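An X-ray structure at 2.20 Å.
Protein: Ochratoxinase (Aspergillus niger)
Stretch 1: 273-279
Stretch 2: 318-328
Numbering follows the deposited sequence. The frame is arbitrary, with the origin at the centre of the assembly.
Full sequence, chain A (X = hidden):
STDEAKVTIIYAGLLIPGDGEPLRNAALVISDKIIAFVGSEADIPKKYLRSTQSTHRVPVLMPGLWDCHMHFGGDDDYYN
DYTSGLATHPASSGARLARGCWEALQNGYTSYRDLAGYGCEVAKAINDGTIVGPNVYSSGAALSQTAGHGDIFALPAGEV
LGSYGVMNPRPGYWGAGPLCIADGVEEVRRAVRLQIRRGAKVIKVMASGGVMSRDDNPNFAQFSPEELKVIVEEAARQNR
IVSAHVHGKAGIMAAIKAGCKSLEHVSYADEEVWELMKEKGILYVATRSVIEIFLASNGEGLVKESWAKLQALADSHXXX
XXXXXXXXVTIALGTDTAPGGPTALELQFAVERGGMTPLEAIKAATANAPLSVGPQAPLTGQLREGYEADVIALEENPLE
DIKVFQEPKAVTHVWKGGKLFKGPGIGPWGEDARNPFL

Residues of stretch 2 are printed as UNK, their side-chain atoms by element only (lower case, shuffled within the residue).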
ATOM      1  N   VAL A 273      -7.228 -23.562 -41.397  1.00 29.82           N
ATOM      2  CA  VAL A 273      -7.266 -23.909 -39.970  1.00 27.43           C
ATOM      3  C   VAL A 273      -7.437 -25.421 -39.730  1.00 26.77           C
ATOM      4  O   VAL A 273      -6.723 -26.004 -38.916  1.00 25.02           O
ATOM      5  CB  VAL A 273      -8.419 -23.184 -39.258  1.00 26.94           C
ATOM      6  CG1 VAL A 273      -8.526 -23.629 -37.813  1.00 25.75           C
ATOM      7  CG2 VAL A 273      -8.216 -21.676 -39.318  1.00 27.77           C
ATOM      8  N   TRP A 274      -8.374 -26.045 -40.438  1.00 27.11           N
ATOM      9  CA  TRP A 274      -8.628 -27.474 -40.260  1.00 27.11           C
ATOM     10  C   TRP A 274      -7.362 -28.285 -40.535  1.00 28.15           C
ATOM     11  O   TRP A 274      -6.976 -29.141 -39.730  1.00 27.78           O
ATOM     12  CB  TRP A 274      -9.772 -27.968 -41.148  1.00 27.49           C
ATOM     13  CG  TRP A 274     -11.042 -27.154 -41.040  1.00 27.25           C
ATOM     14  CD1 TRP A 274     -11.542 -26.570 -39.921  1.00 26.27           C
ATOM     15  CD2 TRP A 274     -11.972 -26.859 -42.097  1.00 28.33           C
ATOM     16  NE1 TRP A 274     -12.723 -25.923 -40.211  1.00 26.90           N
ATOM     17  CE2 TRP A 274     -13.005 -26.084 -41.540  1.00 28.06           C
ATOM     18  CE3 TRP A 274     -12.016 -27.161 -43.460  1.00 29.83           C
ATOM     19  CZ2 TRP A 274     -14.061 -25.591 -42.301  1.00 29.43           C
ATOM     20  CZ3 TRP A 274     -13.094 -26.693 -44.219  1.00 31.10           C
ATOM     21  CH2 TRP A 274     -14.099 -25.917 -43.637  1.00 30.74           C
ATOM     22  N   GLU A 275      -6.705 -27.995 -41.652  1.00 30.30           N
ATOM     23  CA  GLU A 275      -5.465 -28.679 -42.012  1.00 31.70           C
ATOM     24  C   GLU A 275      -4.374 -28.478 -40.974  1.00 30.64           C
ATOM     25  O   GLU A 275      -3.700 -29.436 -40.594  1.00 30.04           O
ATOM     26  CB  GLU A 275      -4.959 -28.210 -43.387  1.00 34.84           C
ATOM     27  CG  GLU A 275      -5.824 -28.708 -44.532  1.00 37.18           C
ATOM     28  CD  GLU A 275      -6.154 -30.187 -44.385  1.00 38.55           C
ATOM     29  OE1 GLU A 275      -5.197 -30.984 -44.235  1.00 38.98           O
ATOM     30  OE2 GLU A 275      -7.365 -30.551 -44.374  1.00 40.38           O
ATOM     31  N   LEU A 276      -4.193 -27.236 -40.522  1.00 29.97           N
ATOM     32  CA  LEU A 276      -3.222 -26.949 -39.482  1.00 29.40           C
ATOM     33  C   LEU A 276      -3.519 -27.727 -38.210  1.00 27.97           C
ATOM     34  O   LEU A 276      -2.590 -28.229 -37.555  1.00 28.59           O
ATOM     35  CB  LEU A 276      -3.154 -25.448 -39.146  1.00 29.49           C
ATOM     36  CG  LEU A 276      -2.257 -24.600 -40.041  1.00 31.30           C
ATOM     37  CD1 LEU A 276      -2.449 -23.116 -39.727  1.00 31.62           C
ATOM     38  CD2 LEU A 276      -0.793 -24.972 -39.874  1.00 31.45           C
ATOM     39  N   MET A 277      -4.786 -27.797 -37.834  1.00 26.52           N
ATOM     40  CA  MET A 277      -5.158 -28.457 -36.591  1.00 25.05           C
ATOM     41  C   MET A 277      -4.925 -29.963 -36.667  1.00 25.83           C
ATOM     42  O   MET A 277      -4.546 -30.594 -35.677  1.00 24.67           O
ATOM     43  CB  MET A 277      -6.611 -28.154 -36.243  1.00 23.85           C
ATOM     44  CG  MET A 277      -6.840 -26.716 -35.782  1.00 22.78           C
ATOM     45  SD  MET A 277      -8.575 -26.381 -35.456  1.00 21.40           S
ATOM     46  CE  MET A 277      -8.746 -27.128 -33.826  1.00 20.31           C
ATOM     47  N   LYS A 278      -5.155 -30.536 -37.850  1.00 27.87           N
ATOM     48  CA  LYS A 278      -4.851 -31.948 -38.096  1.00 28.57           C
ATOM     49  C   LYS A 278      -3.360 -32.197 -38.046  1.00 29.48           C
ATOM     50  O   LYS A 278      -2.914 -33.119 -37.383  1.00 29.25           O
ATOM     51  CB  LYS A 278      -5.372 -32.376 -39.456  1.00 30.15           C
ATOM     52  CG  LYS A 278      -6.855 -32.698 -39.453  1.00 30.27           C
ATOM     53  CD  LYS A 278      -7.239 -33.503 -40.673  1.00 32.16           C
ATOM     54  CE  LYS A 278      -7.319 -32.627 -41.910  1.00 34.18           C
ATOM     55  NZ  LYS A 278      -7.250 -33.458 -43.160  1.00 36.59           N
ATOM     56  N   GLU A 279      -2.610 -31.352 -38.746  1.00 31.09           N
ATOM     57  CA  GLU A 279      -1.152 -31.413 -38.846  1.00 32.13           C
ATOM     58  C   GLU A 279      -0.502 -31.380 -37.474  1.00 30.15           C
ATOM     59  O   GLU A 279       0.367 -32.173 -37.174  1.00 29.04           O
ATOM     60  CB  GLU A 279      -0.649 -30.208 -39.663  1.00 34.82           C
ATOM     61  CG  GLU A 279      -0.091 -30.466 -41.043  1.00 38.40           C
ATOM     62  CD  GLU A 279       0.044 -29.137 -41.801  1.00 41.73           C
ATOM     63  OE1 GLU A 279       0.707 -28.248 -41.186  1.00 42.29           O
ATOM     64  OE2 GLU A 279      -0.508 -28.962 -42.943  1.00 43.83           O
ATOM     65  N   UNK A 318     -21.127 -22.443 -37.491  1.00 28.36           N
ATOM     66  CA  UNK A 318     -21.729 -23.686 -37.965  1.00 29.07           C
ATOM     67  C   UNK A 318     -20.888 -24.278 -39.099  1.00 29.83           C
ATOM     68  O   UNK A 318     -20.565 -25.467 -39.058  1.00 29.37           O
ATOM     69  c   UNK A 318     -23.171 -23.465 -38.433  1.00 30.61           C
ATOM     70  c   UNK A 318     -25.287 -24.378 -39.486  1.00 33.00           C
ATOM     71  c   UNK A 318     -24.081 -25.692 -37.700  1.00 29.97           C
ATOM     72  c   UNK A 318     -23.933 -24.730 -38.871  1.00 31.25           C
ATOM     73  N   UNK A 319     -20.541 -23.456 -40.103  1.00 31.12           N
ATOM     74  CA  UNK A 319     -19.717 -23.919 -41.242  1.00 31.87           C
ATOM     75  C   UNK A 319     -18.371 -24.410 -40.782  1.00 30.07           C
ATOM     76  O   UNK A 319     -17.897 -25.441 -41.251  1.00 30.65           O
ATOM     77  c   UNK A 319     -19.440 -22.819 -42.257  1.00 33.85           C
ATOM     78  c   UNK A 319     -20.624 -22.305 -43.055  1.00 36.63           C
ATOM     79  n   UNK A 319     -21.234 -20.560 -46.367  1.00 44.12           N
ATOM     80  c   UNK A 319     -21.323 -20.680 -44.870  1.00 41.61           C
ATOM     81  c   UNK A 319     -20.151 -21.366 -44.192  1.00 38.99           C
ATOM     82  N   UNK A 320     -17.765 -23.677 -39.852  1.00 28.43           N
ATOM     83  CA  UNK A 320     -16.466 -24.044 -39.311  1.00 26.89           C
ATOM     84  C   UNK A 320     -16.520 -25.424 -38.673  1.00 25.59           C
ATOM     85  O   UNK A 320     -15.621 -26.251 -38.877  1.00 25.52           O
ATOM     86  c   UNK A 320     -15.990 -22.993 -38.315  1.00 25.88           C
ATOM     87  N   UNK A 321     -17.553 -25.649 -37.867  1.00 24.98           N
ATOM     88  CA  UNK A 321     -17.743 -26.919 -37.155  1.00 23.92           C
ATOM     89  C   UNK A 321     -17.964 -28.059 -38.132  1.00 24.54           C
ATOM     90  O   UNK A 321     -17.296 -29.085 -38.063  1.00 23.82           O
ATOM     91  c   UNK A 321     -18.007 -28.749 -34.800  1.00 21.04           C
ATOM     92  c   UNK A 321     -20.408 -29.001 -33.424  1.00 20.93           C
ATOM     93  c   UNK A 321     -19.348 -29.828 -33.113  1.00 20.03           C
ATOM     94  o   UNK A 321     -19.499 -30.765 -32.131  1.00 19.07           O
ATOM     95  c   UNK A 321     -18.947 -26.817 -36.200  1.00 23.50           C
ATOM     96  c   UNK A 321     -19.078 -27.902 -35.136  1.00 22.12           C
ATOM     97  c   UNK A 321     -20.268 -28.040 -34.421  1.00 21.98           C
ATOM     98  c   UNK A 321     -18.141 -29.723 -33.811  1.00 20.11           C
ATOM     99  N   UNK A 322     -18.905 -27.863 -39.047  1.00 25.98           N
ATOM    100  CA  UNK A 322     -19.221 -28.881 -40.046  1.00 26.92           C
ATOM    101  C   UNK A 322     -17.982 -29.192 -40.868  1.00 27.25           C
ATOM    102  O   UNK A 322     -17.706 -30.355 -41.165  1.00 27.28           O
ATOM    103  c   UNK A 322     -20.352 -28.410 -40.962  1.00 28.47           C
ATOM    104  n   UNK A 322     -23.992 -27.751 -40.641  1.00 30.38           N
ATOM    105  c   UNK A 322     -21.705 -28.362 -40.276  1.00 28.46           C
ATOM    106  o   UNK A 322     -22.481 -27.038 -42.115  1.00 31.46           O
ATOM    107  c   UNK A 322     -22.765 -27.661 -41.090  1.00 30.09           C
ATOM    108  N   UNK A 323     -17.258 -28.144 -41.252  1.00 27.65           N
ATOM    109  CA  UNK A 323     -16.072 -28.309 -42.076  1.00 28.37           C
ATOM    110  C   UNK A 323     -14.993 -29.102 -41.365  1.00 27.23           C
ATOM    111  O   UNK A 323     -14.328 -29.946 -41.976  1.00 27.85           O
ATOM    112  N   UNK A 324     -14.831 -28.841 -40.078  1.00 25.94           N
ATOM    113  CA  UNK A 324     -13.822 -29.520 -39.291  1.00 24.95           C
ATOM    114  C   UNK A 324     -14.167 -30.983 -39.112  1.00 25.22           C
ATOM    115  O   UNK A 324     -13.280 -31.834 -39.076  1.00 24.69           O
ATOM    116  c   UNK A 324     -13.654 -28.846 -37.944  1.00 23.56           C
ATOM    117  N   UNK A 325     -15.451 -31.278 -38.974  1.00 26.37           N
ATOM    118  CA  UNK A 325     -15.900 -32.665 -38.856  1.00 27.61           C
ATOM    119  C   UNK A 325     -15.615 -33.381 -40.174  1.00 29.97           C
ATOM    120  O   UNK A 325     -15.038 -34.459 -40.172  1.00 29.85           O
ATOM    121  c   UNK A 325     -17.398 -32.744 -38.497  1.00 27.82           C
ATOM    122  c   UNK A 325     -17.599 -32.305 -37.048  1.00 26.43           C
ATOM    123  c   UNK A 325     -17.950 -34.161 -38.701  1.00 28.25           C
ATOM    124  c   UNK A 325     -19.016 -31.876 -36.717  1.00 27.13           C
ATOM    125  N   UNK A 326     -16.011 -32.743 -41.277  1.00 32.57           N
ATOM    126  CA  UNK A 326     -15.856 -33.275 -42.624  1.00 34.95           C
ATOM    127  C   UNK A 326     -14.364 -33.467 -42.943  1.00 34.39           C
ATOM    128  O   UNK A 326     -13.980 -34.469 -43.540  1.00 35.28           O
ATOM    129  c   UNK A 326     -18.375 -32.274 -45.395  1.00 44.82           C
ATOM    130  n   UNK A 326     -20.737 -31.479 -44.906  1.00 47.45           N
ATOM    131  c   UNK A 326     -17.952 -32.892 -44.058  1.00 40.62           C
ATOM    132  c   UNK A 326     -16.601 -32.357 -43.650  1.00 37.53           C
ATOM    133  c   UNK A 326     -19.901 -32.410 -45.732  1.00 47.32           C
ATOM    134  N   UNK A 327     -13.516 -32.557 -42.485  1.00 33.08           N
ATOM    135  CA  UNK A 327     -12.084 -32.640 -42.786  1.00 33.17           C
ATOM    136  C   UNK A 327     -11.327 -33.610 -41.888  1.00 31.73           C
ATOM    137  O   UNK A 327     -10.152 -33.875 -42.115  1.00 32.41           O
ATOM    138  c   UNK A 327     -11.455 -31.262 -42.690  1.00 33.40           C
ATOM    139  N   UNK A 328     -11.977 -34.137 -40.868  1.00 30.23           N
ATOM    140  CA  UNK A 328     -11.347 -35.125 -39.996  1.00 29.44           C
ATOM    141  C   UNK A 328     -10.464 -34.543 -38.901  1.00 28.13           C
ATOM    142  O   UNK A 328      -9.601 -35.224 -38.379  1.00 27.57           O
TER

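Position 318 carries four side-chain carbons, forked at the second, and none comes near stretch 1; this branching identifies Leu-318. At position 319 four carbons run in a row and end in a nitrogen, the pattern of a lysine. The chain of Lys-319 leads away from stretch 1, and it is the backbone that makes contact, its O lying 4.0 Å from CZ2 of Trp-274.

Position 320 has a single side-chain carbon and is therefore Ala-320. Its CB points sideways, but its carbonyl matters more: NE1 of Trp-274 donates a weak hydrogen bond to Ala-320 O, 3.2 Å away, with a bent N-H...O angle of 121°. The same carbonyl already accepts the helical bond from the backbone N of position 324, so the indole takes a second share of an occupied acceptor.

Position 321 shows one carbon followed by a six-carbon ring bearing an oxygen, which is Tyr-321; it points away from stretch 1. Position 322 has three carbons, the third carrying one oxygen and one nitrogen. An amide of this length belongs to glutamine, and Gln-322 also points away, its NE2 being hydrogen-bonded elsewhere in the structure.

At position 323 there is no side-chain atom at all. The CA lies 3.4 Å from CZ2 of Trp-274 and 3.7 Å from the centroid of its six-membered ring, in a CH-pi contact over the face. A CB built here would fall 2.0 Å from Trp-274 CZ2, a clash, so the tight approach of the indole leaves room only for Gly-323.

Position 324 has one carbon, Ala-324. Its CB meets Trp-274 CD1 at 3.7 Å, and its backbone N lies over the same face of the indole as Gly-323 CA, 3.6 Å from Trp-274 NE1.

Position 325 bears four carbons, forked at the first with one arm two carbons long: Ile-325, out of reach of stretch 1. Four carbons in a row ending in nitrogen make position 326 Lys-326, whose end leads away into an exposed setting.

One carbon at position 327 gives Ala-327. Its CB points toward stretch 1 and packs 4.0 Å from CB of Trp-274, while its O accepts a weak hydrogen bond from NZ of Lys-278 at 3.1 Å.

Position 328 again lacks a side chain. Its phi of 83° would jam a CB against the preceding carbonyl oxygen, which calls for Gly-328; this residue closes the helix in a Schellman motif, and its O lies 3.7 Å from Lys-278 CD.

The contact is a knob into a hole between helices inclined at 47°, with axes 9.8 Å apart at closest approach. Trp-274 sits among Ala-320, Gly-323, Ala-324 and Ala-327, small residues that let the indole lie close to the backbone. Lys-278 extends the contact by one turn to the end of the second helix, where its NZ joins Ala-327 O while also forming a salt bridge with Glu-275 OE2 at 3.2 Å.

Stretch 2, residues 318-328: LKAYQGAIKAG
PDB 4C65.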